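Local atomic coordinates of GPI-anchored protein LLG1 (Arabidopsis thaliana, PDB entry 6A5D), a protein that probably acts as a GPI-anchored co-receptor at the plant cell surface, taking part with a receptor kinase in the perception of RALF signalling peptides. Residues 40-44 / 45-49; 79-82 / 83-86. All blocks are in the same frame, centred on the assembly; numbering follows the deposited sequence.

In the fold
Both contacts are local and lie in series along a single chain whose regular structure is entirely helical. Contact 1 (40-44 with 45-49) comes first, in the loop between helices 36-39 and 49-60, at the surface about 14 Å from the centre of the chain. Contact 2 (79-82 with 83-86) follows in the second half of helix 74-86 and lies deeper, about 9 Å from that centre. The two centres are 14 Å apart, with nearest atoms about 5 Å from each other and no direct touch. Y88, its OH hydrogen-bonded to C42 O and its side chain packed on N83, connects the loop, itself tied to helix 49-60 by the C42-C52 disulfide, with the 83-86 part of helix 74-86.

Contact 1 of 2, residues 40-44 / 45-49; sequences SKCKG and PKYPP
The ring of Y47 lies over G44 CA where the chain reverses through a cis G44-P45 peptide and an inverse gamma turn centred on K46, between helices 36-39 and 49-60. It is a CH-pi contact: G44 CA stands 3.7 Å from the centroid of the Y47 ring, 27° off the normal and therefore over a face, though displaced toward the rim. Glycine suits this place because it has no side chain to stand between backbone and ring, and Y47 CE1 approaches G44 N to 3.3 Å. Proline tolerates the cis peptide well, and the gamma turn is closed by a weak hydrogen bond from Y47 N to P45 O.

Beside the ring, C42 holds its sulfur anti to its own backbone N (chi1 -178°). That torsion leaves SG 3.9 Å from Y47 CD1, an oblique sulfur-aromatic contact, while SG is also joined to C52 in a disulfide tying the loop to helix 49-60. Y47 reaches on to L92 and Q96 of helix 92-99, and C42 to F93, so the turn sits against that helix. K43 and K46 each start off pointing away from the other half of the loop, as befits charged residues on a surface; K43 NZ hydrogen-bonds to T39 O. At the N-cap of helix 49-60, P48 rests its CD 3.7 Å from K43 O. The same carbonyl receives a CA-H...O contact from Y47, with Y47 CA 3.5 Å from K43 O and an angle of 151° at the hydrogen.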
ATOM      1  N   SER A  40       4.697  -4.639 -11.459  1.00 11.02           N
ATOM      2  CA  SER A  40       5.066  -4.300 -12.832  1.00 14.28           C
ATOM      3  C   SER A  40       5.618  -2.882 -12.944  1.00 14.64           C
ATOM      4  O   SER A  40       6.384  -2.592 -13.871  1.00 18.00           O
ATOM      5  CB  SER A  40       3.876  -4.500 -13.770  1.00 13.56           C
ATOM      6  OG  SER A  40       2.911  -3.481 -13.610  1.00 16.42           O
ATOM      7  N   LYS A  41       5.203  -1.972 -12.051  1.00 12.41           N
ATOM      8  CA  LYS A  41       5.627  -0.575 -12.121  1.00 12.88           C
ATOM      9  C   LYS A  41       6.738  -0.207 -11.151  1.00 14.31           C
ATOM     10  O   LYS A  41       7.341   0.859 -11.308  1.00 14.91           O
ATOM     11  CB  LYS A  41       4.469   0.405 -11.882  1.00 15.94           C
ATOM     12  CG  LYS A  41       3.649   0.737 -13.105  1.00 20.30           C
ATOM     13  CD  LYS A  41       2.307   1.317 -12.714  1.00 20.88           C
ATOM     14  CE  LYS A  41       1.686   2.039 -13.903  1.00 27.84           C
ATOM     15  NZ  LYS A  41       0.266   1.684 -14.129  1.00 30.43           N
ATOM     16  N   CYS A  42       6.990  -1.020 -10.132  1.00 12.15           N
ATOM     17  CA  CYS A  42       7.877  -0.645  -9.039  1.00 10.33           C
ATOM     18  C   CYS A  42       8.941  -1.728  -8.889  1.00 11.21           C
ATOM     19  O   CYS A  42       8.740  -2.707  -8.170  1.00 12.35           O
ATOM     20  CB  CYS A  42       7.063  -0.459  -7.758  1.00 11.42           C
ATOM     21  SG  CYS A  42       8.067   0.053  -6.354  1.00  9.75           S
ATOM     22  N   LYS A  43      10.068  -1.558  -9.569  1.00 12.10           N
ATOM     23  CA  LYS A  43      11.101  -2.584  -9.597  1.00 15.22           C
ATOM     24  C   LYS A  43      12.360  -2.030  -8.955  1.00 14.58           C
ATOM     25  O   LYS A  43      12.686  -0.850  -9.130  1.00 16.35           O
ATOM     26  CB  LYS A  43      11.377  -3.047 -11.030  1.00 16.10           C
ATOM     27  CG  LYS A  43      10.135  -3.607 -11.712  1.00 16.06           C
ATOM     28  CD  LYS A  43      10.418  -4.134 -13.107  1.00 21.14           C
ATOM     29  CE  LYS A  43       9.135  -4.621 -13.759  1.00 20.42           C
ATOM     30  NZ  LYS A  43       8.561  -5.842 -13.131  1.00 23.16           N
ATOM     31  N   GLY A  44      13.034  -2.880  -8.186  1.00 17.64           N
ATOM     32  CA  GLY A  44      14.263  -2.527  -7.498  1.00 20.90           C
ATOM     33  C   GLY A  44      15.540  -2.964  -8.183  1.00 22.10           C
ATOM     34  O   GLY A  44      15.501  -3.568  -9.256  1.00 21.27           O
ATOM     35  N   PRO A  45      16.688  -2.671  -7.555  1.00 17.14           N
ATOM     36  CA  PRO A  45      16.765  -2.105  -6.203  1.00 16.92           C
ATOM     37  C   PRO A  45      16.575  -0.581  -6.145  1.00 17.58           C
ATOM     38  O   PRO A  45      16.279  -0.049  -5.076  1.00 19.15           O
ATOM     39  CB  PRO A  45      18.181  -2.473  -5.760  1.00 18.55           C
ATOM     40  CG  PRO A  45      18.950  -2.546  -7.025  1.00 19.73           C
ATOM     41  CD  PRO A  45      18.013  -3.042  -8.081  1.00 17.58           C
ATOM     42  N   LYS A  46      16.715   0.112  -7.274  1.00 16.30           N
ATOM     43  CA  LYS A  46      16.486   1.560  -7.324  1.00 16.38           C
ATOM     44  C   LYS A  46      15.017   1.839  -7.643  1.00 16.11           C
ATOM     45  O   LYS A  46      14.642   2.221  -8.753  1.00 16.56           O
ATOM     46  CB  LYS A  46      17.440   2.229  -8.305  1.00 19.76           C
ATOM     47  CG  LYS A  46      18.878   2.242  -7.821  1.00 20.92           C
ATOM     48  CD  LYS A  46      19.755   3.076  -8.727  1.00 26.63           C
ATOM     49  CE  LYS A  46      21.147   3.187  -8.160  1.00 26.60           C
ATOM     50  NZ  LYS A  46      21.069   3.604  -6.738  1.00 29.29           N
ATOM     51  N   TYR A  47      14.177   1.608  -6.643  1.00 14.14           N
ATOM     52  CA  TYR A  47      12.740   1.779  -6.798  1.00 13.82           C
ATOM     53  C   TYR A  47      12.401   3.231  -7.139  1.00 14.75           C
ATOM     54  O   TYR A  47      12.848   4.148  -6.442  1.00 15.00           O
ATOM     55  CB  TYR A  47      12.034   1.400  -5.500  1.00 12.34           C
ATOM     56  CG  TYR A  47      12.311  -0.003  -5.000  1.00 12.20           C
ATOM     57  CD1 TYR A  47      11.723  -1.104  -5.594  1.00 11.45           C
ATOM     58  CD2 TYR A  47      13.114  -0.218  -3.883  1.00 13.13           C
ATOM     59  CE1 TYR A  47      11.957  -2.384  -5.116  1.00 12.86           C
ATOM     60  CE2 TYR A  47      13.346  -1.488  -3.403  1.00 13.01           C
ATOM     61  CZ  TYR A  47      12.762  -2.570  -4.022  1.00 12.90           C
ATOM     62  OH  TYR A  47      12.994  -3.844  -3.552  1.00 10.65           O
ATOM     63  N   PRO A  48      11.671   3.483  -8.219  1.00 11.97           N
ATOM     64  CA  PRO A  48      11.291   4.873  -8.562  1.00 12.32           C
ATOM     65  C   PRO A  48      10.249   5.403  -7.588  1.00 11.59           C
ATOM     66  O   PRO A  48       9.127   4.887  -7.537  1.00 12.31           O
ATOM     67  CB  PRO A  48      10.685   4.717  -9.966  1.00 13.62           C
ATOM     68  CG  PRO A  48      10.190   3.286  -9.994  1.00 13.67           C
ATOM     69  CD  PRO A  48      11.177   2.497  -9.193  1.00 12.35           C
ATOM     70  N   PRO A  49      10.557   6.453  -6.823  1.00  9.35           N
ATOM     71  CA  PRO A  49       9.639   6.860  -5.732  1.00 10.94           C
ATOM     72  C   PRO A  49       8.243   7.266  -6.186  1.00 11.22           C
ATOM     73  O   PRO A  49       7.251   6.843  -5.575  1.00 11.85           O
ATOM     74  CB  PRO A  49      10.398   7.985  -5.013  1.00 10.65           C
ATOM     75  CG  PRO A  49      11.359   8.499  -6.056  1.00 11.08           C
ATOM     76  CD  PRO A  49      11.754   7.309  -6.891  1.00 13.27           C
TER

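Contact 2 of 2, residues 79-82 / 83-86; sequences FSYI and NLYG
Nearly equal first torsions, chi1 -78° for Y81 and -64° for Y85, place each CG anti to its carbonyl carbon and send the two side chains the same way from successive turns of helix 74-86. This is an i to i+4 aromatic pair. The ring planes differ by 28°, but with centroids 5.3 Å apart they are slid past each other and barely overlap. The CD1 side of the Y81 ring comes obliquely against the hydroxyl end of Y85: Y81 CD1 is 3.5 Å from Y85 CZ and 3.4 Å from Y85 OH. Tyrosine suits position 85 because its hydroxyl, besides touching Y81, hydrogen-bonds to E31 O, while its ring meets Y35 edge-to-face; Y81 too packs on E31 and Y35.

Underneath runs the regular alpha-helical ladder. Y85 N hydrogen-bonds to Y81 O at 2.9 Å and almost straight, and N83, L84 and G86 repeat the pattern to F79, S80 and I82. The CG2 branch of buried I82 lies 3.7 Å from N83 OD1, where the two side chains pass at an angle; N83 also packs on Y88. On the exposed flank S80 OG turns back to T77 O. The tyrosine pair thus combines carbon-rich ring contacts with a hydroxyl held by a backbone carbonyl, tying this helix laterally to the preceding 31-35 region through both dispersion and a directed polar bond.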
ATOM      1  N   PHE A  79       0.142  -4.754   3.997  1.00 10.99           N
ATOM      2  CA  PHE A  79       1.576  -4.518   3.870  1.00 12.43           C
ATOM      3  C   PHE A  79       2.359  -5.830   3.897  1.00 11.75           C
ATOM      4  O   PHE A  79       3.353  -5.991   3.172  1.00 15.17           O
ATOM      5  CB  PHE A  79       2.050  -3.556   4.959  1.00 13.02           C
ATOM      6  CG  PHE A  79       1.705  -2.115   4.680  1.00 12.12           C
ATOM      7  CD1 PHE A  79       2.262  -1.461   3.588  1.00 12.95           C
ATOM      8  CD2 PHE A  79       0.872  -1.404   5.533  1.00 12.96           C
ATOM      9  CE1 PHE A  79       1.978  -0.124   3.329  1.00 15.38           C
ATOM     10  CE2 PHE A  79       0.568  -0.062   5.282  1.00 14.87           C
ATOM     11  CZ  PHE A  79       1.122   0.579   4.176  1.00 15.62           C
ATOM     12  N   SER A  80       1.910  -6.801   4.693  1.00 11.34           N
ATOM     13  CA  SER A  80       2.623  -8.073   4.747  1.00 11.46           C
ATOM     14  C   SER A  80       2.614  -8.766   3.389  1.00 13.66           C
ATOM     15  O   SER A  80       3.639  -9.305   2.957  1.00 12.99           O
ATOM     16  CB  SER A  80       2.053  -8.966   5.848  1.00 15.50           C
ATOM     17  OG  SER A  80       0.840  -9.568   5.448  1.00 22.59           O
ATOM     18  N   TYR A  81       1.496  -8.693   2.661  1.00 12.02           N
ATOM     19  CA  TYR A  81       1.432  -9.348   1.360  1.00 11.71           C
ATOM     20  C   TYR A  81       2.093  -8.531   0.260  1.00 11.15           C
ATOM     21  O   TYR A  81       2.745  -9.103  -0.623  1.00 14.21           O
ATOM     22  CB  TYR A  81      -0.007  -9.707   0.978  1.00 11.51           C
ATOM     23  CG  TYR A  81      -0.480 -10.939   1.688  1.00 12.39           C
ATOM     24  CD1 TYR A  81       0.106 -12.174   1.420  1.00 13.61           C
ATOM     25  CD2 TYR A  81      -1.480 -10.876   2.653  1.00 13.46           C
ATOM     26  CE1 TYR A  81      -0.297 -13.306   2.090  1.00 15.24           C
ATOM     27  CE2 TYR A  81      -1.883 -12.014   3.331  1.00 14.02           C
ATOM     28  CZ  TYR A  81      -1.285 -13.223   3.040  1.00 16.73           C
ATOM     29  OH  TYR A  81      -1.680 -14.375   3.689  1.00 18.68           O
ATOM     30  N   ILE A  82       1.958  -7.204   0.286  1.00 10.19           N
ATOM     31  CA  ILE A  82       2.707  -6.387  -0.665  1.00 10.16           C
ATOM     32  C   ILE A  82       4.185  -6.720  -0.576  1.00 11.27           C
ATOM     33  O   ILE A  82       4.849  -6.982  -1.586  1.00 10.92           O
ATOM     34  CB  ILE A  82       2.493  -4.897  -0.372  1.00 10.76           C
ATOM     35  CG1 ILE A  82       1.058  -4.499  -0.687  1.00 10.05           C
ATOM     36  CG2 ILE A  82       3.522  -4.066  -1.135  1.00 10.65           C
ATOM     37  CD1 ILE A  82       0.731  -3.056  -0.300  1.00 11.39           C
ATOM     38  N   ASN A  83       4.703  -6.749   0.646  1.00 13.03           N
ATOM     39  CA  ASN A  83       6.137  -6.899   0.822  1.00 12.26           C
ATOM     40  C   ASN A  83       6.585  -8.316   0.510  1.00 13.40           C
ATOM     41  O   ASN A  83       7.692  -8.515  -0.008  1.00 13.42           O
ATOM     42  CB  ASN A  83       6.501  -6.505   2.246  1.00 12.57           C
ATOM     43  CG  ASN A  83       6.203  -5.040   2.539  1.00 12.97           C
ATOM     44  OD1 ASN A  83       6.039  -4.231   1.623  1.00 13.55           O
ATOM     45  ND2 ASN A  83       6.135  -4.700   3.817  1.00 13.94           N
ATOM     46  N   LEU A  84       5.739  -9.302   0.808  1.00 13.02           N
ATOM     47  CA  LEU A  84       6.055 -10.690   0.498  1.00 12.40           C
ATOM     48  C   LEU A  84       6.076 -10.934  -1.007  1.00 14.13           C
ATOM     49  O   LEU A  84       7.062 -11.441  -1.558  1.00 14.47           O
ATOM     50  CB  LEU A  84       5.039 -11.605   1.176  1.00 13.17           C
ATOM     51  CG  LEU A  84       5.184 -13.068   0.771  1.00 15.60           C
ATOM     52  CD1 LEU A  84       6.545 -13.598   1.210  1.00 20.34           C
ATOM     53  CD2 LEU A  84       4.050 -13.887   1.372  1.00 16.74           C
ATOM     54  N   TYR A  85       4.985 -10.594  -1.693  1.00 13.43           N
ATOM     55  CA  TYR A  85       4.888 -10.904  -3.112  1.00 13.10           C
ATOM     56  C   TYR A  85       5.824 -10.044  -3.956  1.00 13.88           C
ATOM     57  O   TYR A  85       6.290 -10.492  -5.011  1.00 14.94           O
ATOM     58  CB  TYR A  85       3.446 -10.723  -3.586  1.00 13.82           C
ATOM     59  CG  TYR A  85       2.433 -11.668  -2.961  1.00 13.33           C
ATOM     60  CD1 TYR A  85       2.774 -12.977  -2.632  1.00 15.29           C
ATOM     61  CD2 TYR A  85       1.132 -11.245  -2.692  1.00 13.67           C
ATOM     62  CE1 TYR A  85       1.845 -13.844  -2.071  1.00 15.01           C
ATOM     63  CE2 TYR A  85       0.199 -12.100  -2.129  1.00 12.64           C
ATOM     64  CZ  TYR A  85       0.556 -13.400  -1.825  1.00 14.70           C
ATOM     65  OH  TYR A  85      -0.357 -14.262  -1.264  1.00 15.39           O
ATOM     66  N   GLY A  86       6.128  -8.824  -3.510  1.00 11.78           N
ATOM     67  CA  GLY A  86       6.948  -7.929  -4.302  1.00 13.29           C
ATOM     68  C   GLY A  86       8.395  -7.856  -3.863  1.00 12.45           C
ATOM     69  O   GLY A  86       9.217  -7.199  -4.515  1.00 13.36           O
TER